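Local coordinates for protein endoglucanase (Humicola insolens, PDB 1DYS) that hydrolyses internal beta-1,4-glucosidic linkages of cellulose as a family 6 endoglucanase, contributing to the recycling of plant biomass, at residues Asp16-Leu21 with Tyr42-Val47; Asp22-Ala27 with Tyr334-Thr339; Asp191-Thr196 with Thr248-Ala253. One frame throughout, in Å; residues are numbered along the deposited sequence. Where two conformers were deposited one is given.

Interaction 1 (Asp16-Leu21 with Tyr42-Val47); sequences DYSSKL and YVQEKV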
loop_
_atom_site.group_PDB
_atom_site.type_symbol
_atom_site.label_atom_id
_atom_site.label_comp_id
_atom_site.label_asym_id
_atom_site.label_seq_id
_atom_site.Cartn_x
_atom_site.Cartn_y
_atom_site.Cartn_z
ATOM N N ASP A 16 16.202 6.458 -6.931
ATOM C CA ASP A 16 14.858 6.964 -6.604
ATOM C C ASP A 16 14.900 7.743 -5.293
ATOM O O ASP A 16 14.338 8.846 -5.145
ATOM C CB ASP A 16 13.891 5.795 -6.532
ATOM C CG ASP A 16 12.477 6.307 -6.237
ATOM O OD1 ASP A 16 12.018 7.336 -6.801
ATOM O OD2 ASP A 16 11.862 5.658 -5.374
ATOM N N TYR A 17 15.560 7.126 -4.294
ATOM C CA TYR A 17 15.721 7.795 -3.015
ATOM C C TYR A 17 16.453 9.108 -3.146
ATOM O O TYR A 17 16.136 10.163 -2.581
ATOM C CB TYR A 17 16.491 6.857 -2.082
ATOM C CG TYR A 17 16.772 7.311 -0.682
ATOM C CD1 TYR A 17 15.848 7.991 0.100
ATOM C CD2 TYR A 17 18.024 7.036 -0.121
ATOM C CE1 TYR A 17 16.165 8.354 1.402
ATOM C CE2 TYR A 17 18.349 7.404 1.177
ATOM C CZ TYR A 17 17.404 8.061 1.917
ATOM O OH TYR A 17 17.667 8.436 3.215
ATOM N N SER A 18 17.577 9.136 -3.864
ATOM C CA SER A 18 18.302 10.383 -4.112
ATOM C C SER A 18 17.441 11.461 -4.752
ATOM O O SER A 18 17.519 12.635 -4.375
ATOM C CB SER A 18 19.514 10.028 -4.994
ATOM O OG SER A 18 20.628 9.701 -4.181
ATOM N N SER A 19 16.539 11.083 -5.659
ATOM C CA SER A 19 15.630 12.062 -6.252
ATOM C C SER A 19 14.676 12.662 -5.225
ATOM O O SER A 19 14.453 13.878 -5.170
ATOM C CB SER A 19 14.858 11.426 -7.423
ATOM O OG SER A 19 15.751 11.080 -8.454
ATOM N N LYS A 20 14.137 11.789 -4.363
ATOM C CA LYS A 20 13.206 12.238 -3.341
ATOM C C LYS A 20 13.866 13.187 -2.343
ATOM O O LYS A 20 13.259 14.163 -1.895
ATOM C CB LYS A 20 12.627 11.030 -2.599
ATOM C CG LYS A 20 11.849 10.106 -3.552
ATOM C CD LYS A 20 11.239 9.027 -2.682
ATOM C CE LYS A 20 10.907 7.749 -3.375
ATOM N NZ LYS A 20 10.168 6.827 -2.469
ATOM N N LEU A 21 15.129 12.977 -2.041
ATOM C CA LEU A 21 15.898 13.822 -1.144
ATOM C C LEU A 21 16.107 15.233 -1.684
ATOM O O LEU A 21 16.435 16.117 -0.893
ATOM C CB LEU A 21 17.286 13.213 -0.875
ATOM C CG LEU A 21 17.196 12.109 0.168
ATOM C CD1 LEU A 21 18.485 11.273 0.210
ATOM C CD2 LEU A 21 16.895 12.636 1.571
ATOM N N TYR A 42 25.316 15.196 0.174
ATOM C CA TYR A 42 26.285 14.168 0.540
ATOM C C TYR A 42 25.544 12.822 0.472
ATOM O O TYR A 42 25.994 11.952 -0.255
ATOM C CB TYR A 42 26.915 14.332 1.918
ATOM C CG TYR A 42 27.902 13.275 2.365
ATOM C CD1 TYR A 42 27.508 12.051 2.851
ATOM C CD2 TYR A 42 29.275 13.519 2.300
ATOM C CE1 TYR A 42 28.407 11.081 3.261
ATOM C CE2 TYR A 42 30.191 12.561 2.722
ATOM C CZ TYR A 42 29.757 11.348 3.199
ATOM O OH TYR A 42 30.680 10.406 3.603
ATOM N N VAL A 43 24.400 12.776 1.158
ATOM C CA VAL A 43 23.629 11.519 1.067
ATOM C C VAL A 43 23.227 11.235 -0.362
ATOM O O VAL A 43 23.220 10.071 -0.802
ATOM C CB VAL A 43 22.395 11.576 1.998
ATOM C CG1 VAL A 43 21.527 10.317 1.902
ATOM C CG2 VAL A 43 22.864 11.812 3.422
ATOM N N GLN A 44 22.801 12.245 -1.145
ATOM C CA GLN A 44 22.340 12.018 -2.501
ATOM C C GLN A 44 23.355 11.391 -3.458
ATOM O O GLN A 44 22.984 10.591 -4.323
ATOM C CB GLN A 44 21.888 13.347 -3.174
ATOM C CG GLN A 44 20.547 13.837 -2.640
ATOM C CD GLN A 44 20.164 15.151 -3.309
ATOM O OE1 GLN A 44 20.849 16.148 -3.111
ATOM N NE2 GLN A 44 19.091 15.170 -4.097
ATOM N N GLU A 45 24.613 11.771 -3.293
ATOM C CA GLU A 45 25.646 11.323 -4.212
ATOM C C GLU A 45 26.567 10.274 -3.656
ATOM O O GLU A 45 27.170 9.550 -4.464
ATOM C CB GLU A 45 26.508 12.536 -4.574
ATOM C CG GLU A 45 25.724 13.734 -5.047
ATOM C CD GLU A 45 26.520 14.635 -5.961
ATOM O OE1 GLU A 45 27.746 14.756 -5.760
ATOM O OE2 GLU A 45 25.928 15.240 -6.878
ATOM N N LYS A 46 26.764 10.225 -2.351
ATOM C CA LYS A 46 27.771 9.330 -1.814
ATOM C C LYS A 46 27.310 8.247 -0.880
ATOM O O LYS A 46 28.190 7.542 -0.351
ATOM C CB LYS A 46 28.840 10.173 -1.073
ATOM C CG LYS A 46 29.640 11.046 -2.029
ATOM C CD LYS A 46 29.820 12.447 -1.457
ATOM C CE LYS A 46 30.732 13.272 -2.347
ATOM N NZ LYS A 46 30.085 13.804 -3.588
ATOM N N VAL A 47 26.004 8.133 -0.594
ATOM C CA VAL A 47 25.643 7.120 0.414
ATOM C C VAL A 47 24.754 6.050 -0.225
ATOM O O VAL A 47 23.709 6.460 -0.718
ATOM C CB VAL A 47 24.906 7.798 1.572
ATOM C CG1 VAL A 47 24.334 6.823 2.576
ATOM C CG2 VAL A 47 25.863 8.725 2.370
HETATM O O HOH W 1 20.906 8.702 -1.858
#

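Interaction 2 (Asp22-Ala27 with Tyr334-Thr339); sequences DQTRQA and YAQMLT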
loop_
_atom_site.group_PDB
_atom_site.type_symbol
_atom_site.label_atom_id
_atom_site.label_comp_id
_atom_site.label_asym_id
_atom_site.label_seq_id
_atom_site.Cartn_x
_atom_site.Cartn_y
_atom_site.Cartn_z
ATOM N N ASP A 22 15.980 15.381 -3.001
ATOM C CA ASP A 22 16.084 16.755 -3.532
ATOM C C ASP A 22 15.093 17.677 -2.842
ATOM O O ASP A 22 15.409 18.834 -2.525
ATOM C CB ASP A 22 15.907 16.801 -5.047
ATOM C CG ASP A 22 16.883 17.791 -5.655
ATOM O OD1 ASP A 22 18.092 17.580 -5.425
ATOM O OD2 ASP A 22 16.432 18.754 -6.330
ATOM N N GLN A 23 13.883 17.185 -2.518
ATOM C CA GLN A 23 12.921 18.006 -1.788
ATOM C C GLN A 23 13.521 18.469 -0.472
ATOM O O GLN A 23 13.366 19.628 -0.065
ATOM C CB GLN A 23 11.641 17.204 -1.502
ATOM C CG GLN A 23 10.620 18.008 -0.707
ATOM C CD GLN A 23 9.261 17.339 -0.641
ATOM O OE1 GLN A 23 8.332 17.905 -0.052
ATOM N NE2 GLN A 23 9.099 16.163 -1.221
ATOM N N THR A 24 14.255 17.562 0.208
ATOM C CA THR A 24 14.847 17.912 1.498
ATOM C C THR A 24 15.922 18.965 1.337
ATOM O O THR A 24 16.027 19.911 2.108
ATOM C CB THR A 24 15.428 16.655 2.209
ATOM O OG1 THR A 24 14.478 15.584 2.034
ATOM C CG2 THR A 24 15.619 16.882 3.690
ATOM N N ARG A 25 16.792 18.758 0.366
ATOM C CA ARG A 25 17.837 19.707 0.035
ATOM C C ARG A 25 17.201 21.044 -0.329
ATOM O O ARG A 25 17.683 22.010 0.260
ATOM C CB ARG A 25 18.654 19.248 -1.175
ATOM C CG ARG A 25 20.072 19.828 -1.129
ATOM C CD ARG A 25 20.747 19.388 -2.471
ATOM N NE ARG A 25 19.989 20.176 -3.451
ATOM C CZ ARG A 25 20.345 21.458 -3.628
ATOM N NH1 ARG A 25 21.378 22.050 -3.044
ATOM N NH2 ARG A 25 19.558 22.113 -4.445
ATOM N N GLN A 26 16.165 21.054 -1.167
ATOM C CA GLN A 26 15.484 22.337 -1.410
ATOM C C GLN A 26 14.925 22.974 -0.147
ATOM O O GLN A 26 15.030 24.203 0.041
ATOM C CB GLN A 26 14.317 22.084 -2.389
ATOM C CG GLN A 26 14.821 21.728 -3.795
ATOM C CD GLN A 26 13.728 21.148 -4.661
ATOM O OE1 GLN A 26 13.935 20.514 -5.698
ATOM N NE2 GLN A 26 12.465 21.309 -4.281
ATOM N N ALA A 27 14.314 22.228 0.775
ATOM C CA ALA A 27 13.736 22.773 1.999
ATOM C C ALA A 27 14.776 23.454 2.868
ATOM O O ALA A 27 14.602 24.594 3.334
ATOM C CB ALA A 27 12.988 21.696 2.785
ATOM N N TYR A 334 10.577 14.510 8.398
ATOM C CA TYR A 334 11.367 13.438 9.005
ATOM C C TYR A 334 12.755 13.380 8.368
ATOM O O TYR A 334 13.720 13.187 9.121
ATOM C CB TYR A 334 10.595 12.132 8.915
ATOM C CG TYR A 334 11.118 11.050 9.818
ATOM C CD1 TYR A 334 12.232 10.316 9.419
ATOM C CD2 TYR A 334 10.541 10.725 11.023
ATOM C CE1 TYR A 334 12.749 9.298 10.209
ATOM C CE2 TYR A 334 11.020 9.718 11.828
ATOM C CZ TYR A 334 12.135 9.006 11.405
ATOM O OH TYR A 334 12.630 8.018 12.212
ATOM N N ALA A 335 12.798 13.514 7.043
ATOM C CA ALA A 335 14.062 13.566 6.331
ATOM C C ALA A 335 14.912 14.758 6.795
ATOM O O ALA A 335 16.109 14.565 7.053
ATOM C CB ALA A 335 13.857 13.669 4.832
ATOM N N GLN A 336 14.315 15.901 7.048
ATOM C CA GLN A 336 15.066 17.040 7.607
ATOM C C GLN A 336 15.595 16.680 8.978
ATOM O O GLN A 336 16.778 16.903 9.301
ATOM C CB GLN A 336 14.160 18.299 7.628
ATOM C CG GLN A 336 13.838 18.791 6.225
ATOM C CD GLN A 336 12.869 19.962 6.315
ATOM O OE1 GLN A 336 13.177 20.897 7.075
ATOM N NE2 GLN A 336 11.757 19.899 5.608
ATOM N N MET A 337 14.824 16.033 9.852
ATOM C CA MET A 337 15.261 15.604 11.160
ATOM C C MET A 337 16.451 14.655 11.101
ATOM O O MET A 337 17.472 14.758 11.806
ATOM C CB MET A 337 14.105 15.005 11.975
ATOM C CG MET A 337 14.568 14.303 13.244
ATOM S SD MET A 337 13.430 13.078 13.935
ATOM C CE MET A 337 13.604 11.834 12.640
ATOM N N LEU A 338 16.372 13.667 10.177
ATOM C CA LEU A 338 17.471 12.707 10.078
ATOM C C LEU A 338 18.762 13.454 9.660
ATOM O O LEU A 338 19.837 13.017 10.068
ATOM C CB LEU A 338 17.197 11.612 9.056
ATOM C CG LEU A 338 16.085 10.603 9.445
ATOM C CD1 LEU A 338 15.746 9.815 8.188
ATOM C CD2 LEU A 338 16.456 9.737 10.625
ATOM N N THR A 339 18.593 14.510 8.887
ATOM C CA THR A 339 19.766 15.246 8.395
ATOM C C THR A 339 20.376 16.063 9.524
ATOM O O THR A 339 21.565 15.948 9.773
ATOM C CB THR A 339 19.340 16.194 7.273
ATOM O OG1 THR A 339 18.751 15.496 6.160
ATOM C CG2 THR A 339 20.570 16.924 6.720
#

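Interaction 3 (Asp191-Thr196 with Thr248-Ala253); sequences DKLEPT and TNIANA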
loop_
_atom_site.group_PDB
_atom_site.type_symbol
_atom_site.label_atom_id
_atom_site.label_comp_id
_atom_site.label_asym_id
_atom_site.label_seq_id
_atom_site.Cartn_x
_atom_site.Cartn_y
_atom_site.Cartn_z
ATOM N N ASP A 191 16.530 -16.479 25.282
ATOM C CA ASP A 191 15.611 -17.529 24.870
ATOM C C ASP A 191 15.187 -17.450 23.407
ATOM O O ASP A 191 14.377 -18.300 23.033
ATOM C CB ASP A 191 14.370 -17.519 25.761
ATOM C CG ASP A 191 13.353 -16.440 25.451
ATOM O OD1 ASP A 191 13.672 -15.396 24.836
ATOM O OD2 ASP A 191 12.173 -16.636 25.841
ATOM N N LYS A 192 15.670 -16.484 22.623
ATOM C CA LYS A 192 15.335 -16.377 21.230
ATOM C C LYS A 192 16.452 -16.680 20.249
ATOM O O LYS A 192 16.123 -16.966 19.098
ATOM C CB LYS A 192 14.895 -14.946 20.846
ATOM C CG LYS A 192 13.596 -14.519 21.502
ATOM C CD LYS A 192 12.439 -15.282 20.875
ATOM C CE LYS A 192 11.605 -15.941 21.959
ATOM N NZ LYS A 192 11.204 -14.942 22.988
ATOM N N LEU A 193 17.711 -16.675 20.659
ATOM C CA LEU A 193 18.812 -16.943 19.737
ATOM C C LEU A 193 18.809 -18.320 19.108
ATOM O O LEU A 193 19.140 -18.498 17.917
ATOM C CB LEU A 193 20.151 -16.728 20.460
ATOM C CG LEU A 193 20.415 -15.386 21.125
ATOM C CD1 LEU A 193 21.499 -15.555 22.190
ATOM C CD2 LEU A 193 20.822 -14.328 20.114
ATOM N N GLU A 194 18.488 -19.346 19.916
ATOM C CA GLU A 194 18.470 -20.704 19.337
ATOM C C GLU A 194 17.267 -20.961 18.462
ATOM O O GLU A 194 17.385 -21.426 17.330
ATOM C CB GLU A 194 18.686 -21.810 20.362
ATOM C CG GLU A 194 20.127 -21.803 20.871
ATOM C CD GLU A 194 21.157 -22.187 19.824
ATOM O OE1 GLU A 194 20.796 -22.691 18.730
ATOM O OE2 GLU A 194 22.354 -21.973 20.130
ATOM N N PRO A 195 16.080 -20.556 18.869
ATOM C CA PRO A 195 14.882 -20.679 18.051
ATOM C C PRO A 195 15.124 -19.962 16.727
ATOM O O PRO A 195 14.684 -20.476 15.702
ATOM C CB PRO A 195 13.723 -20.036 18.837
ATOM C CG PRO A 195 14.238 -20.219 20.246
ATOM C CD PRO A 195 15.759 -20.061 20.206
ATOM N N THR A 196 15.880 -18.859 16.722
ATOM C CA THR A 196 16.217 -18.191 15.459
ATOM C C THR A 196 17.145 -19.016 14.596
ATOM O O THR A 196 16.967 -19.208 13.386
ATOM C CB THR A 196 16.869 -16.816 15.742
ATOM O OG1 THR A 196 15.889 -16.088 16.498
ATOM C CG2 THR A 196 17.173 -16.077 14.458
ATOM N N THR A 248 27.225 -10.937 16.747
ATOM C CA THR A 248 28.109 -11.951 17.352
ATOM C C THR A 248 27.350 -13.086 18.014
ATOM O O THR A 248 27.738 -14.256 17.888
ATOM C CB THR A 248 29.063 -11.268 18.367
ATOM O OG1 THR A 248 29.912 -10.403 17.617
ATOM C CG2 THR A 248 29.885 -12.304 19.138
ATOM N N ASN A 249 26.215 -12.840 18.663
ATOM C CA ASN A 249 25.439 -13.826 19.382
ATOM C C ASN A 249 24.789 -14.792 18.393
ATOM O O ASN A 249 24.821 -15.995 18.609
ATOM C CB ASN A 249 24.400 -13.158 20.261
ATOM C CG ASN A 249 25.022 -12.478 21.476
ATOM O OD1 ASN A 249 26.143 -12.811 21.898
ATOM N ND2 ASN A 249 24.286 -11.523 22.021
ATOM N N ILE A 250 24.206 -14.211 17.328
ATOM C CA ILE A 250 23.631 -15.074 16.305
ATOM C C ILE A 250 24.766 -15.839 15.631
ATOM O O ILE A 250 24.665 -17.061 15.476
ATOM C CB ILE A 250 22.780 -14.331 15.250
ATOM C CG1 ILE A 250 21.488 -13.798 15.858
ATOM C CG2 ILE A 250 22.496 -15.278 14.073
ATOM C CD1 ILE A 250 20.419 -14.804 16.229
ATOM N N ALA A 251 25.865 -15.156 15.276
ATOM C CA ALA A 251 26.970 -15.840 14.586
ATOM C C ALA A 251 27.534 -16.991 15.414
ATOM O O ALA A 251 27.817 -18.048 14.857
ATOM C CB ALA A 251 28.047 -14.816 14.248
ATOM N N ASN A 252 27.570 -16.837 16.732
ATOM C CA ASN A 252 28.034 -17.916 17.621
ATOM C C ASN A 252 27.089 -19.107 17.658
ATOM O O ASN A 252 27.511 -20.279 17.604
ATOM C CB ASN A 252 28.275 -17.303 19.012
ATOM C CG ASN A 252 29.500 -16.409 19.070
ATOM O OD1 ASN A 252 30.263 -16.254 18.106
ATOM N ND2 ASN A 252 29.766 -15.734 20.185
ATOM N N ALA A 253 25.770 -18.878 17.663
ATOM C CA ALA A 253 24.754 -19.901 17.630
ATOM C C ALA A 253 24.815 -20.637 16.291
ATOM O O ALA A 253 24.707 -21.862 16.277
ATOM C CB ALA A 253 23.346 -19.364 17.831
HETATM O O HOH W 2 24.149 -23.419 18.321
#

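Interaction 1 (Asp16-Leu21 with Tyr42-Val47)
Two successive helices, 15-29 and 34-46, form an antiparallel helical hairpin on the outside of the distorted barrel of parallel strands that characterises glycoside hydrolase family 6. Their short segments run at 157° to each other, and Gln44 bridges them. Its CB lies beside the hydroxyl of Ser18, CG packs 3.8 Å from Leu21 CB, and the chain stays extended beyond CG, carrying the amide across to helix 15-29. At the tip, NE2 donates to Ser18 O over 3.0 Å, almost straight at 176°; the acceptor lies in the amide plane, although NE2 sits above the carbonyl plane. The same nitrogen also bonds Asp22 OD1, so two acceptors fix the amide's rotation. An alanine here would probably loosen the hairpin, since both hydrogen bonds of NE2 and the packing of CG go with the side chain. On the inner side, Leu21 CD1 meets Val43 CG1 at 3.6 Å and also sits over the Tyr17 ring, whose hydroxyl bonds Gly312 O. Small Ser18 suits the close approach of the backbones: in one conformer its OG donates to Gln44 O at 2.5 Å, in the carbonyl plane on a lone pair, while a water donates to both OG and Val43 O.

Interaction 2 (Asp22-Ala27 with Tyr334-Thr339)
This is a buried helix-to-helix packing contact made by threonine, alanine and the aliphatic part of a glutamine, and it joins the N-terminal helix 15-29 to the helix 332-340 near the C-terminus. The two segments cross at -72°, with axes 9.7 Å apart, and no hydrogen bond links these two six-residue segments. Thr24 is the central residue. Its CG2, anti to the backbone N, reaches Gln336 CG at 3.6 Å, and its OG1 rests 3.4 Å from Ala335 CB. The methyl of Ala335 is short enough to let the threonine in, and beta-branched Thr24 serves both needs, a methyl for packing and a hydroxyl hydrogen-bonded to Asp332 OD1. In the family 6 fold this contact brings the first and last helices of the catalytic domain together at the periphery, outside the parallel strands of the barrel. Gln336 runs past Thr24 in the opposite direction, extended beyond CG, and brings its amide over Ala27, whose CB lies 3.6 Å from Gln336 NE2. That amide is held at both ends: NE2 bonds Asp332 OD2 and OE1 accepts from Arg31 NH1. Asp332, one turn earlier, thus holds Thr24 across the gap with OD1 and Gln336 within its own helix with OD2. Thr339 turns its hydroxyl back on its own helix, where OG1 donates to Ala335 O at 2.9 Å from above the carbonyl plane; Ala335 O also accepts from Thr339 N.

Interaction 3 (Asp191-Thr196 with Thr248-Ala253)
Apolar packing makes up the middle of this contact between helices 190-207 and 243-255, which lie on the outer side of the family 6 barrel and whose segments cross at -50°. Leu193 points toward the partner helix and places CD2 3.8 Å from Asn249 CB and 3.9 Å from Ile250 CD1. The same Ile250 CD1 also meets Thr196 CG2 at 3.9 Å, the two side chains crossing at about a right angle, so one delta methyl fills the angle between leucine and threonine. Branched chains ending in methyls span this separation of the axes (9.5 Å), whereas Ala253, with only a methyl, admits the end of Glu194.

The polar interactions lie around this patch. Glu194 starts away from the partner but bends at chi2 (-67°), bringing OE2 to 3.6 Å from Ala253 CB. A water then donates to Glu194 OE2 and, at 2.6 Å, to Ala253 O, while OE1 forms a salt bridge with Arg257. Asn249 lends its CB to the leucine but sends ND2 to Ser240 OG. Thr196 bonds within its own helix: OG1 donates to Lys192 O at 2.8 Å, leaving CG2 for Ile250.

With no direct hydrogen bond between the segments, cohesion rests on aliphatic contacts. The carboxylate of Glu194, at the exposed margin, can lie against a methyl while a water and Arg257 bind its oxygens; the ion pair would be expected to favour the ionised form.

Overall arrangement
Interactions 1 and 2 share helix 15-29, whose successive turns meet helix 34-46 and then helix 332-340. They touch where Gln44 NE2 reaches Asp22 OD1, so the three helices form one cluster. Interaction 3 stands on the opposite side of the chain's centre, about 35 Å from interaction 1 and 38 Å from interaction 2 between centres, and nested in sequence inside interaction 2. The first two are buried; the third is partly so, with an exposed glutamate at its margin. Between the paired segments, direct hydrogen bonds occur in interaction 1 alone; in interaction 2 Asp332, just before the second segment, bonds the helices, and interaction 3 relies on aliphatic packing and, like interaction 1, has a bridging water.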